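Local coordinates for uncharacterized protein (Deinococcus radiodurans, PDB 3M33) that is of unknown function but probably acts as a methyltransferase, at residues 108-122 with 130-143. Sequence-based numbering, arbitrary orientation.
With SO4 (sulfate ion), chain F; SO4 (sulfate ion), chain G.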
loop_
_atom_site.group_PDB
_atom_site.type_symbol
_atom_site.label_atom_id
_atom_site.label_comp_id
_atom_site.label_asym_id
_atom_site.label_seq_id
_atom_site.Cartn_x
_atom_site.Cartn_y
_atom_site.Cartn_z
ATOM N N LEU A 108 -5.280 -20.776 0.294
ATOM C CA LEU A 108 -4.508 -19.584 0.650
ATOM C C LEU A 108 -3.179 -19.974 1.288
ATOM O O LEU A 108 -2.133 -19.453 0.920
ATOM C CB LEU A 108 -5.286 -18.646 1.584
ATOM C CG LEU A 108 -4.605 -17.280 1.748
ATOM C CD1 LEU A 108 -4.571 -16.565 0.417
ATOM C CD2 LEU A 108 -5.279 -16.403 2.802
ATOM N N GLY A 109 -3.221 -20.904 2.233
ATOM C CA GLY A 109 -1.995 -21.435 2.805
ATOM C C GLY A 109 -1.530 -20.821 4.119
ATOM O O GLY A 109 -0.348 -20.913 4.451
ATOM N N ALA A 110 -2.443 -20.193 4.864
ATOM C CA ALA A 110 -2.147 -19.784 6.235
ATOM C C ALA A 110 -1.562 -20.990 6.977
ATOM O O ALA A 110 -1.870 -22.132 6.630
ATOM C CB ALA A 110 -3.417 -19.285 6.936
ATOM N N PRO A 111 -0.740 -20.750 8.017
ATOM C CA PRO A 111 -0.448 -19.455 8.637
ATOM C C PRO A 111 0.736 -18.760 7.977
ATOM O O PRO A 111 1.527 -19.407 7.285
ATOM C CB PRO A 111 -0.083 -19.834 10.080
ATOM C CG PRO A 111 0.316 -21.296 10.024
ATOM C CD PRO A 111 0.073 -21.815 8.622
ATOM N N PHE A 112 0.851 -17.451 8.195
ATOM C CA PHE A 112 1.916 -16.661 7.590
ATOM C C PHE A 112 2.780 -15.996 8.663
ATOM O O PHE A 112 2.289 -15.658 9.742
ATOM C CB PHE A 112 1.308 -15.588 6.680
ATOM C CG PHE A 112 0.531 -16.145 5.523
ATOM C CD1 PHE A 112 1.187 -16.550 4.360
ATOM C CD2 PHE A 112 -0.851 -16.252 5.588
ATOM C CE1 PHE A 112 0.474 -17.070 3.286
ATOM C CE2 PHE A 112 -1.581 -16.759 4.510
ATOM C CZ PHE A 112 -0.921 -17.177 3.358
ATOM N N GLY A 113 4.064 -15.806 8.369
ATOM C CA GLY A 113 4.945 -15.096 9.282
ATOM C C GLY A 113 4.932 -13.590 9.050
ATOM O O GLY A 113 5.344 -12.806 9.907
ATOM N N LEU A 114 4.464 -13.177 7.881
ATOM C CA LEU A 114 4.351 -11.751 7.577
ATOM C C LEU A 114 3.072 -11.462 6.788
ATOM O O LEU A 114 2.777 -12.138 5.798
ATOM C CB LEU A 114 5.584 -11.260 6.798
ATOM C CG LEU A 114 5.604 -9.797 6.355
ATOM C CD1 LEU A 114 5.696 -8.889 7.575
ATOM C CD2 LEU A 114 6.786 -9.544 5.415
ATOM N N ILE A 115 2.319 -10.460 7.231
ATOM C CA ILE A 115 1.183 -9.976 6.469
ATOM C C ILE A 115 1.504 -8.540 6.135
ATOM O O ILE A 115 1.760 -7.734 7.015
ATOM C CB ILE A 115 -0.138 -10.063 7.258
ATOM C CG1 ILE A 115 -0.513 -11.524 7.537
ATOM C CG2 ILE A 115 -1.252 -9.390 6.502
ATOM C CD1 ILE A 115 0.302 -12.151 8.649
ATOM N N VAL A 116 1.525 -8.215 4.855
ATOM C CA VAL A 116 1.987 -6.907 4.454
ATOM C C VAL A 116 0.956 -6.192 3.575
ATOM O O VAL A 116 0.210 -6.828 2.817
ATOM C CB VAL A 116 3.341 -7.011 3.740
ATOM C CG1 VAL A 116 3.199 -7.781 2.459
ATOM C CG2 VAL A 116 3.883 -5.631 3.450
ATOM N N SER A 117 0.886 -4.869 3.695
ATOM C CA SER A 117 -0.030 -4.101 2.857
ATOM C C SER A 117 0.520 -2.721 2.573
ATOM O O SER A 117 0.670 -1.911 3.493
ATOM C CB SER A 117 -1.388 -3.971 3.548
ATOM O OG SER A 117 -2.248 -3.128 2.809
ATOM N N ARG A 118 0.814 -2.448 1.305
ATOM C CA ARG A 118 1.277 -1.123 0.928
ATOM C C ARG A 118 0.077 -0.309 0.468
ATOM O O ARG A 118 -0.366 -0.443 -0.665
ATOM C CB ARG A 118 2.341 -1.190 -0.180
ATOM C CG ARG A 118 2.900 0.197 -0.565
ATOM C CD ARG A 118 3.706 0.200 -1.887
ATOM N NE ARG A 118 4.876 -0.683 -1.852
ATOM C CZ ARG A 118 6.094 -0.321 -1.442
ATOM N NH1 ARG A 118 6.335 0.920 -0.998
ATOM N NH2 ARG A 118 7.084 -1.207 -1.472
ATOM N N ARG A 119 -0.480 0.500 1.366
ATOM C CA ARG A 119 -1.634 1.342 1.033
ATOM C C ARG A 119 -2.833 0.507 0.587
ATOM O O ARG A 119 -3.682 0.956 -0.191
ATOM C CB ARG A 119 -1.241 2.375 -0.031
ATOM C CG ARG A 119 -0.081 3.290 0.449
ATOM C CD ARG A 119 0.691 3.966 -0.700
ATOM N NE ARG A 119 -0.119 4.919 -1.448
ATOM C CZ ARG A 119 0.361 5.920 -2.190
ATOM N NH1 ARG A 119 1.680 6.133 -2.294
ATOM N NH2 ARG A 119 -0.489 6.724 -2.829
ATOM N N GLY A 120 -2.890 -0.716 1.089
ATOM C CA GLY A 120 -3.916 -1.662 0.696
ATOM C C GLY A 120 -4.994 -1.763 1.751
ATOM O O GLY A 120 -5.149 -0.852 2.560
ATOM N N PRO A 121 -5.744 -2.875 1.744
ATOM C CA PRO A 121 -6.824 -3.121 2.712
ATOM C C PRO A 121 -6.318 -3.084 4.147
ATOM O O PRO A 121 -5.175 -3.487 4.408
ATOM C CB PRO A 121 -7.290 -4.545 2.364
ATOM C CG PRO A 121 -6.949 -4.710 0.915
ATOM C CD PRO A 121 -5.637 -3.955 0.745
ATOM N N THR A 122 -7.132 -2.570 5.060
ATOM C CA THR A 122 -6.776 -2.605 6.477
ATOM C C THR A 122 -7.721 -3.531 7.226
ATOM O O THR A 122 -7.499 -3.839 8.397
ATOM C CB THR A 122 -6.810 -1.209 7.149
ATOM O OG1 THR A 122 -8.164 -0.755 7.243
ATOM C CG2 THR A 122 -5.981 -0.203 6.363
ATOM N N GLU A 130 -6.803 -15.512 12.181
ATOM C CA GLU A 130 -6.918 -16.670 11.279
ATOM C C GLU A 130 -5.717 -16.829 10.339
ATOM O O GLU A 130 -5.515 -17.900 9.761
ATOM C CB GLU A 130 -8.194 -16.582 10.443
ATOM C CG GLU A 130 -9.440 -16.285 11.257
ATOM C CD GLU A 130 -10.556 -15.690 10.413
ATOM O OE1 GLU A 130 -11.017 -14.571 10.745
ATOM O OE2 GLU A 130 -10.958 -16.339 9.417
ATOM N N LEU A 131 -4.921 -15.772 10.190
ATOM C CA LEU A 131 -3.896 -15.745 9.147
ATOM C C LEU A 131 -2.472 -15.885 9.672
ATOM O O LEU A 131 -1.598 -16.392 8.970
ATOM C CB LEU A 131 -4.003 -14.452 8.331
ATOM C CG LEU A 131 -5.263 -14.275 7.497
ATOM C CD1 LEU A 131 -5.274 -12.908 6.887
ATOM C CD2 LEU A 131 -5.318 -15.339 6.417
ATOM N N ALA A 132 -2.240 -15.435 10.902
ATOM C CA ALA A 132 -0.880 -15.303 11.421
ATOM C C ALA A 132 -0.360 -16.502 12.205
ATOM O O ALA A 132 -1.035 -17.026 13.086
ATOM C CB ALA A 132 -0.764 -14.030 12.275
ATOM N N ALA A 133 0.857 -16.921 11.881
ATOM C CA ALA A 133 1.599 -17.844 12.725
ATOM C C ALA A 133 1.951 -17.086 13.996
ATOM O O ALA A 133 1.874 -15.858 14.015
ATOM C CB ALA A 133 2.861 -18.291 12.023
ATOM N N PRO A 134 2.336 -17.807 15.064
ATOM C CA PRO A 134 2.796 -17.118 16.274
ATOM C C PRO A 134 4.082 -16.349 15.968
ATOM O O PRO A 134 4.940 -16.848 15.228
ATOM C CB PRO A 134 3.099 -18.264 17.249
ATOM C CG PRO A 134 2.421 -19.479 16.666
ATOM C CD PRO A 134 2.447 -19.270 15.184
ATOM N N ASP A 135 4.205 -15.147 16.517
ATOM C CA ASP A 135 5.367 -14.303 16.243
ATOM C C ASP A 135 5.393 -13.730 14.826
ATOM O O ASP A 135 6.433 -13.274 14.368
ATOM C CB ASP A 135 6.660 -15.069 16.506
ATOM C CG ASP A 135 6.695 -15.674 17.893
ATOM O OD1 ASP A 135 5.959 -15.174 18.778
ATOM O OD2 ASP A 135 7.445 -16.653 18.091
ATOM N N ALA A 136 4.259 -13.761 14.135
ATOM C CA ALA A 136 4.144 -13.098 12.836
ATOM C C ALA A 136 4.188 -11.588 13.036
ATOM O O ALA A 136 3.871 -11.100 14.129
ATOM C CB ALA A 136 2.838 -13.498 12.166
ATOM N N HIS A 137 4.584 -10.859 11.989
ATOM C CA HIS A 137 4.485 -9.398 11.964
ATOM C C HIS A 137 3.391 -8.960 10.987
ATOM O O HIS A 137 3.116 -9.643 9.995
ATOM C CB HIS A 137 5.799 -8.763 11.489
ATOM C CG HIS A 137 6.895 -8.771 12.507
ATOM N ND1 HIS A 137 7.808 -9.797 12.608
ATOM C CD2 HIS A 137 7.247 -7.865 13.451
ATOM C CE1 HIS A 137 8.663 -9.533 13.580
ATOM N NE2 HIS A 137 8.348 -8.365 14.106
ATOM N N PHE A 138 2.802 -7.800 11.238
ATOM C CA PHE A 138 1.928 -7.168 10.254
ATOM C C PHE A 138 2.608 -5.861 9.874
ATOM O O PHE A 138 2.965 -5.080 10.749
ATOM C CB PHE A 138 0.558 -6.861 10.881
ATOM C CG PHE A 138 -0.301 -5.946 10.044
ATOM C CD1 PHE A 138 -0.950 -6.419 8.909
ATOM C CD2 PHE A 138 -0.463 -4.614 10.390
ATOM C CE1 PHE A 138 -1.737 -5.568 8.118
ATOM C CE2 PHE A 138 -1.247 -3.757 9.614
ATOM C CZ PHE A 138 -1.885 -4.240 8.471
ATOM N N LEU A 139 2.788 -5.613 8.584
ATOM C CA LEU A 139 3.479 -4.421 8.141
ATOM C C LEU A 139 2.592 -3.618 7.182
ATOM O O LEU A 139 2.087 -4.157 6.190
ATOM C CB LEU A 139 4.808 -4.791 7.466
ATOM C CG LEU A 139 5.579 -3.642 6.813
ATOM C CD1 LEU A 139 6.000 -2.639 7.877
ATOM C CD2 LEU A 139 6.778 -4.161 6.046
ATOM N N TYR A 140 2.426 -2.328 7.464
ATOM C CA TYR A 140 1.523 -1.472 6.682
ATOM C C TYR A 140 2.092 -0.070 6.455
ATOM O O TYR A 140 2.761 0.488 7.326
ATOM C CB TYR A 140 0.177 -1.360 7.408
ATOM C CG TYR A 140 -0.793 -0.328 6.837
ATOM C CD1 TYR A 140 -1.633 -0.649 5.775
ATOM C CD2 TYR A 140 -0.892 0.950 7.384
ATOM C CE1 TYR A 140 -2.533 0.278 5.254
ATOM C CE2 TYR A 140 -1.797 1.886 6.877
ATOM C CZ TYR A 140 -2.611 1.538 5.804
ATOM O OH TYR A 140 -3.502 2.444 5.270
ATOM N N VAL A 141 1.829 0.503 5.283
ATOM C CA VAL A 141 2.032 1.934 5.105
ATOM C C VAL A 141 0.776 2.544 4.483
ATOM O O VAL A 141 0.235 2.018 3.509
ATOM C CB VAL A 141 3.310 2.299 4.294
ATOM C CG1 VAL A 141 3.227 1.784 2.867
ATOM C CG2 VAL A 141 3.499 3.835 4.285
ATOM N N GLY A 142 0.291 3.636 5.071
ATOM C CA GLY A 142 -0.960 4.239 4.624
ATOM C C GLY A 142 -0.660 5.522 3.896
ATOM O O GLY A 142 0.396 6.095 4.103
ATOM N N PRO A 143 -1.591 5.992 3.055
ATOM C CA PRO A 143 -1.291 7.122 2.175
ATOM C C PRO A 143 -1.545 8.485 2.826
ATOM O O PRO A 143 -1.645 9.481 2.114
ATOM C CB PRO A 143 -2.254 6.901 1.009
ATOM C CG PRO A 143 -3.460 6.265 1.658
ATOM C CD PRO A 143 -2.956 5.480 2.857
HETATM S S SO4 F . -3.950 5.252 -2.177
HETATM O O1 SO4 F . -2.541 5.543 -1.991
HETATM O O2 SO4 F . -4.265 5.301 -3.608
HETATM O O3 SO4 F . -4.243 3.926 -1.634
HETATM O O4 SO4 F . -4.768 6.233 -1.468
HETATM S S SO4 G . -10.398 -2.473 3.874
HETATM O O1 SO4 G . -9.554 -1.565 4.648
HETATM O O2 SO4 G . -10.508 -1.998 2.500
HETATM O O3 SO4 G . -9.827 -3.813 3.845
HETATM O O4 SO4 G . -11.724 -2.516 4.489
HETATM O O HOH W 1 7.861 -11.791 10.874
HETATM O O HOH W 2 -4.512 1.852 3.054
#
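The Y140 ring turns an edge to segment 108-122: S117 OG and G120 O lie there in its plane, with a water that joins Y140 OH to G120 O, while the T122 side chain crosses the ring obliquely, its CG2 3.7 Å from Y140 CE1. F138 also presents an edge, taking I115 CG2 in plane at 3.8 Å from CD1. The F112 ring has G109 O over the rim of one face and L131 O near its plane at the edge.

The R119 guanidinium, also flat, meets a sulfate at its edge. Its NE (2.6 Å) and NH2 (2.5 Å) both grip O1, and a bend at chi3 (66°) brings the group there past P143, whose CB stands 3.8 Å from NE. NH1 pairs with E35. A leucine in place of R119 would probably leave this anion without its paired donors and E35 without a salt-bridge mate.

Between these ends, strands 114-118 and 136-142 run parallel, their axes 3° apart. Bonds alternate from H137 N to G113 O through to R119 N to V141 O (2.7 Å). I115, S117, F138 and Y140 occupy one face; V116 and L139 lie side by side on the other, where F38 of helix 36-45 covers L139.

The connection through helix 128-131 makes a beta-alpha-beta crossover in a Rossmann-like sheet, consistent with a methyltransferase domain. Its chemistry is divided: backbone bonds and apolar side chains fasten the strands, whereas the C-terminal loops offer donors able to hold an anion, T122 N donating to a second sulfate; both sulfates probably come from the crystallisation liquor, though they may mark a pocket.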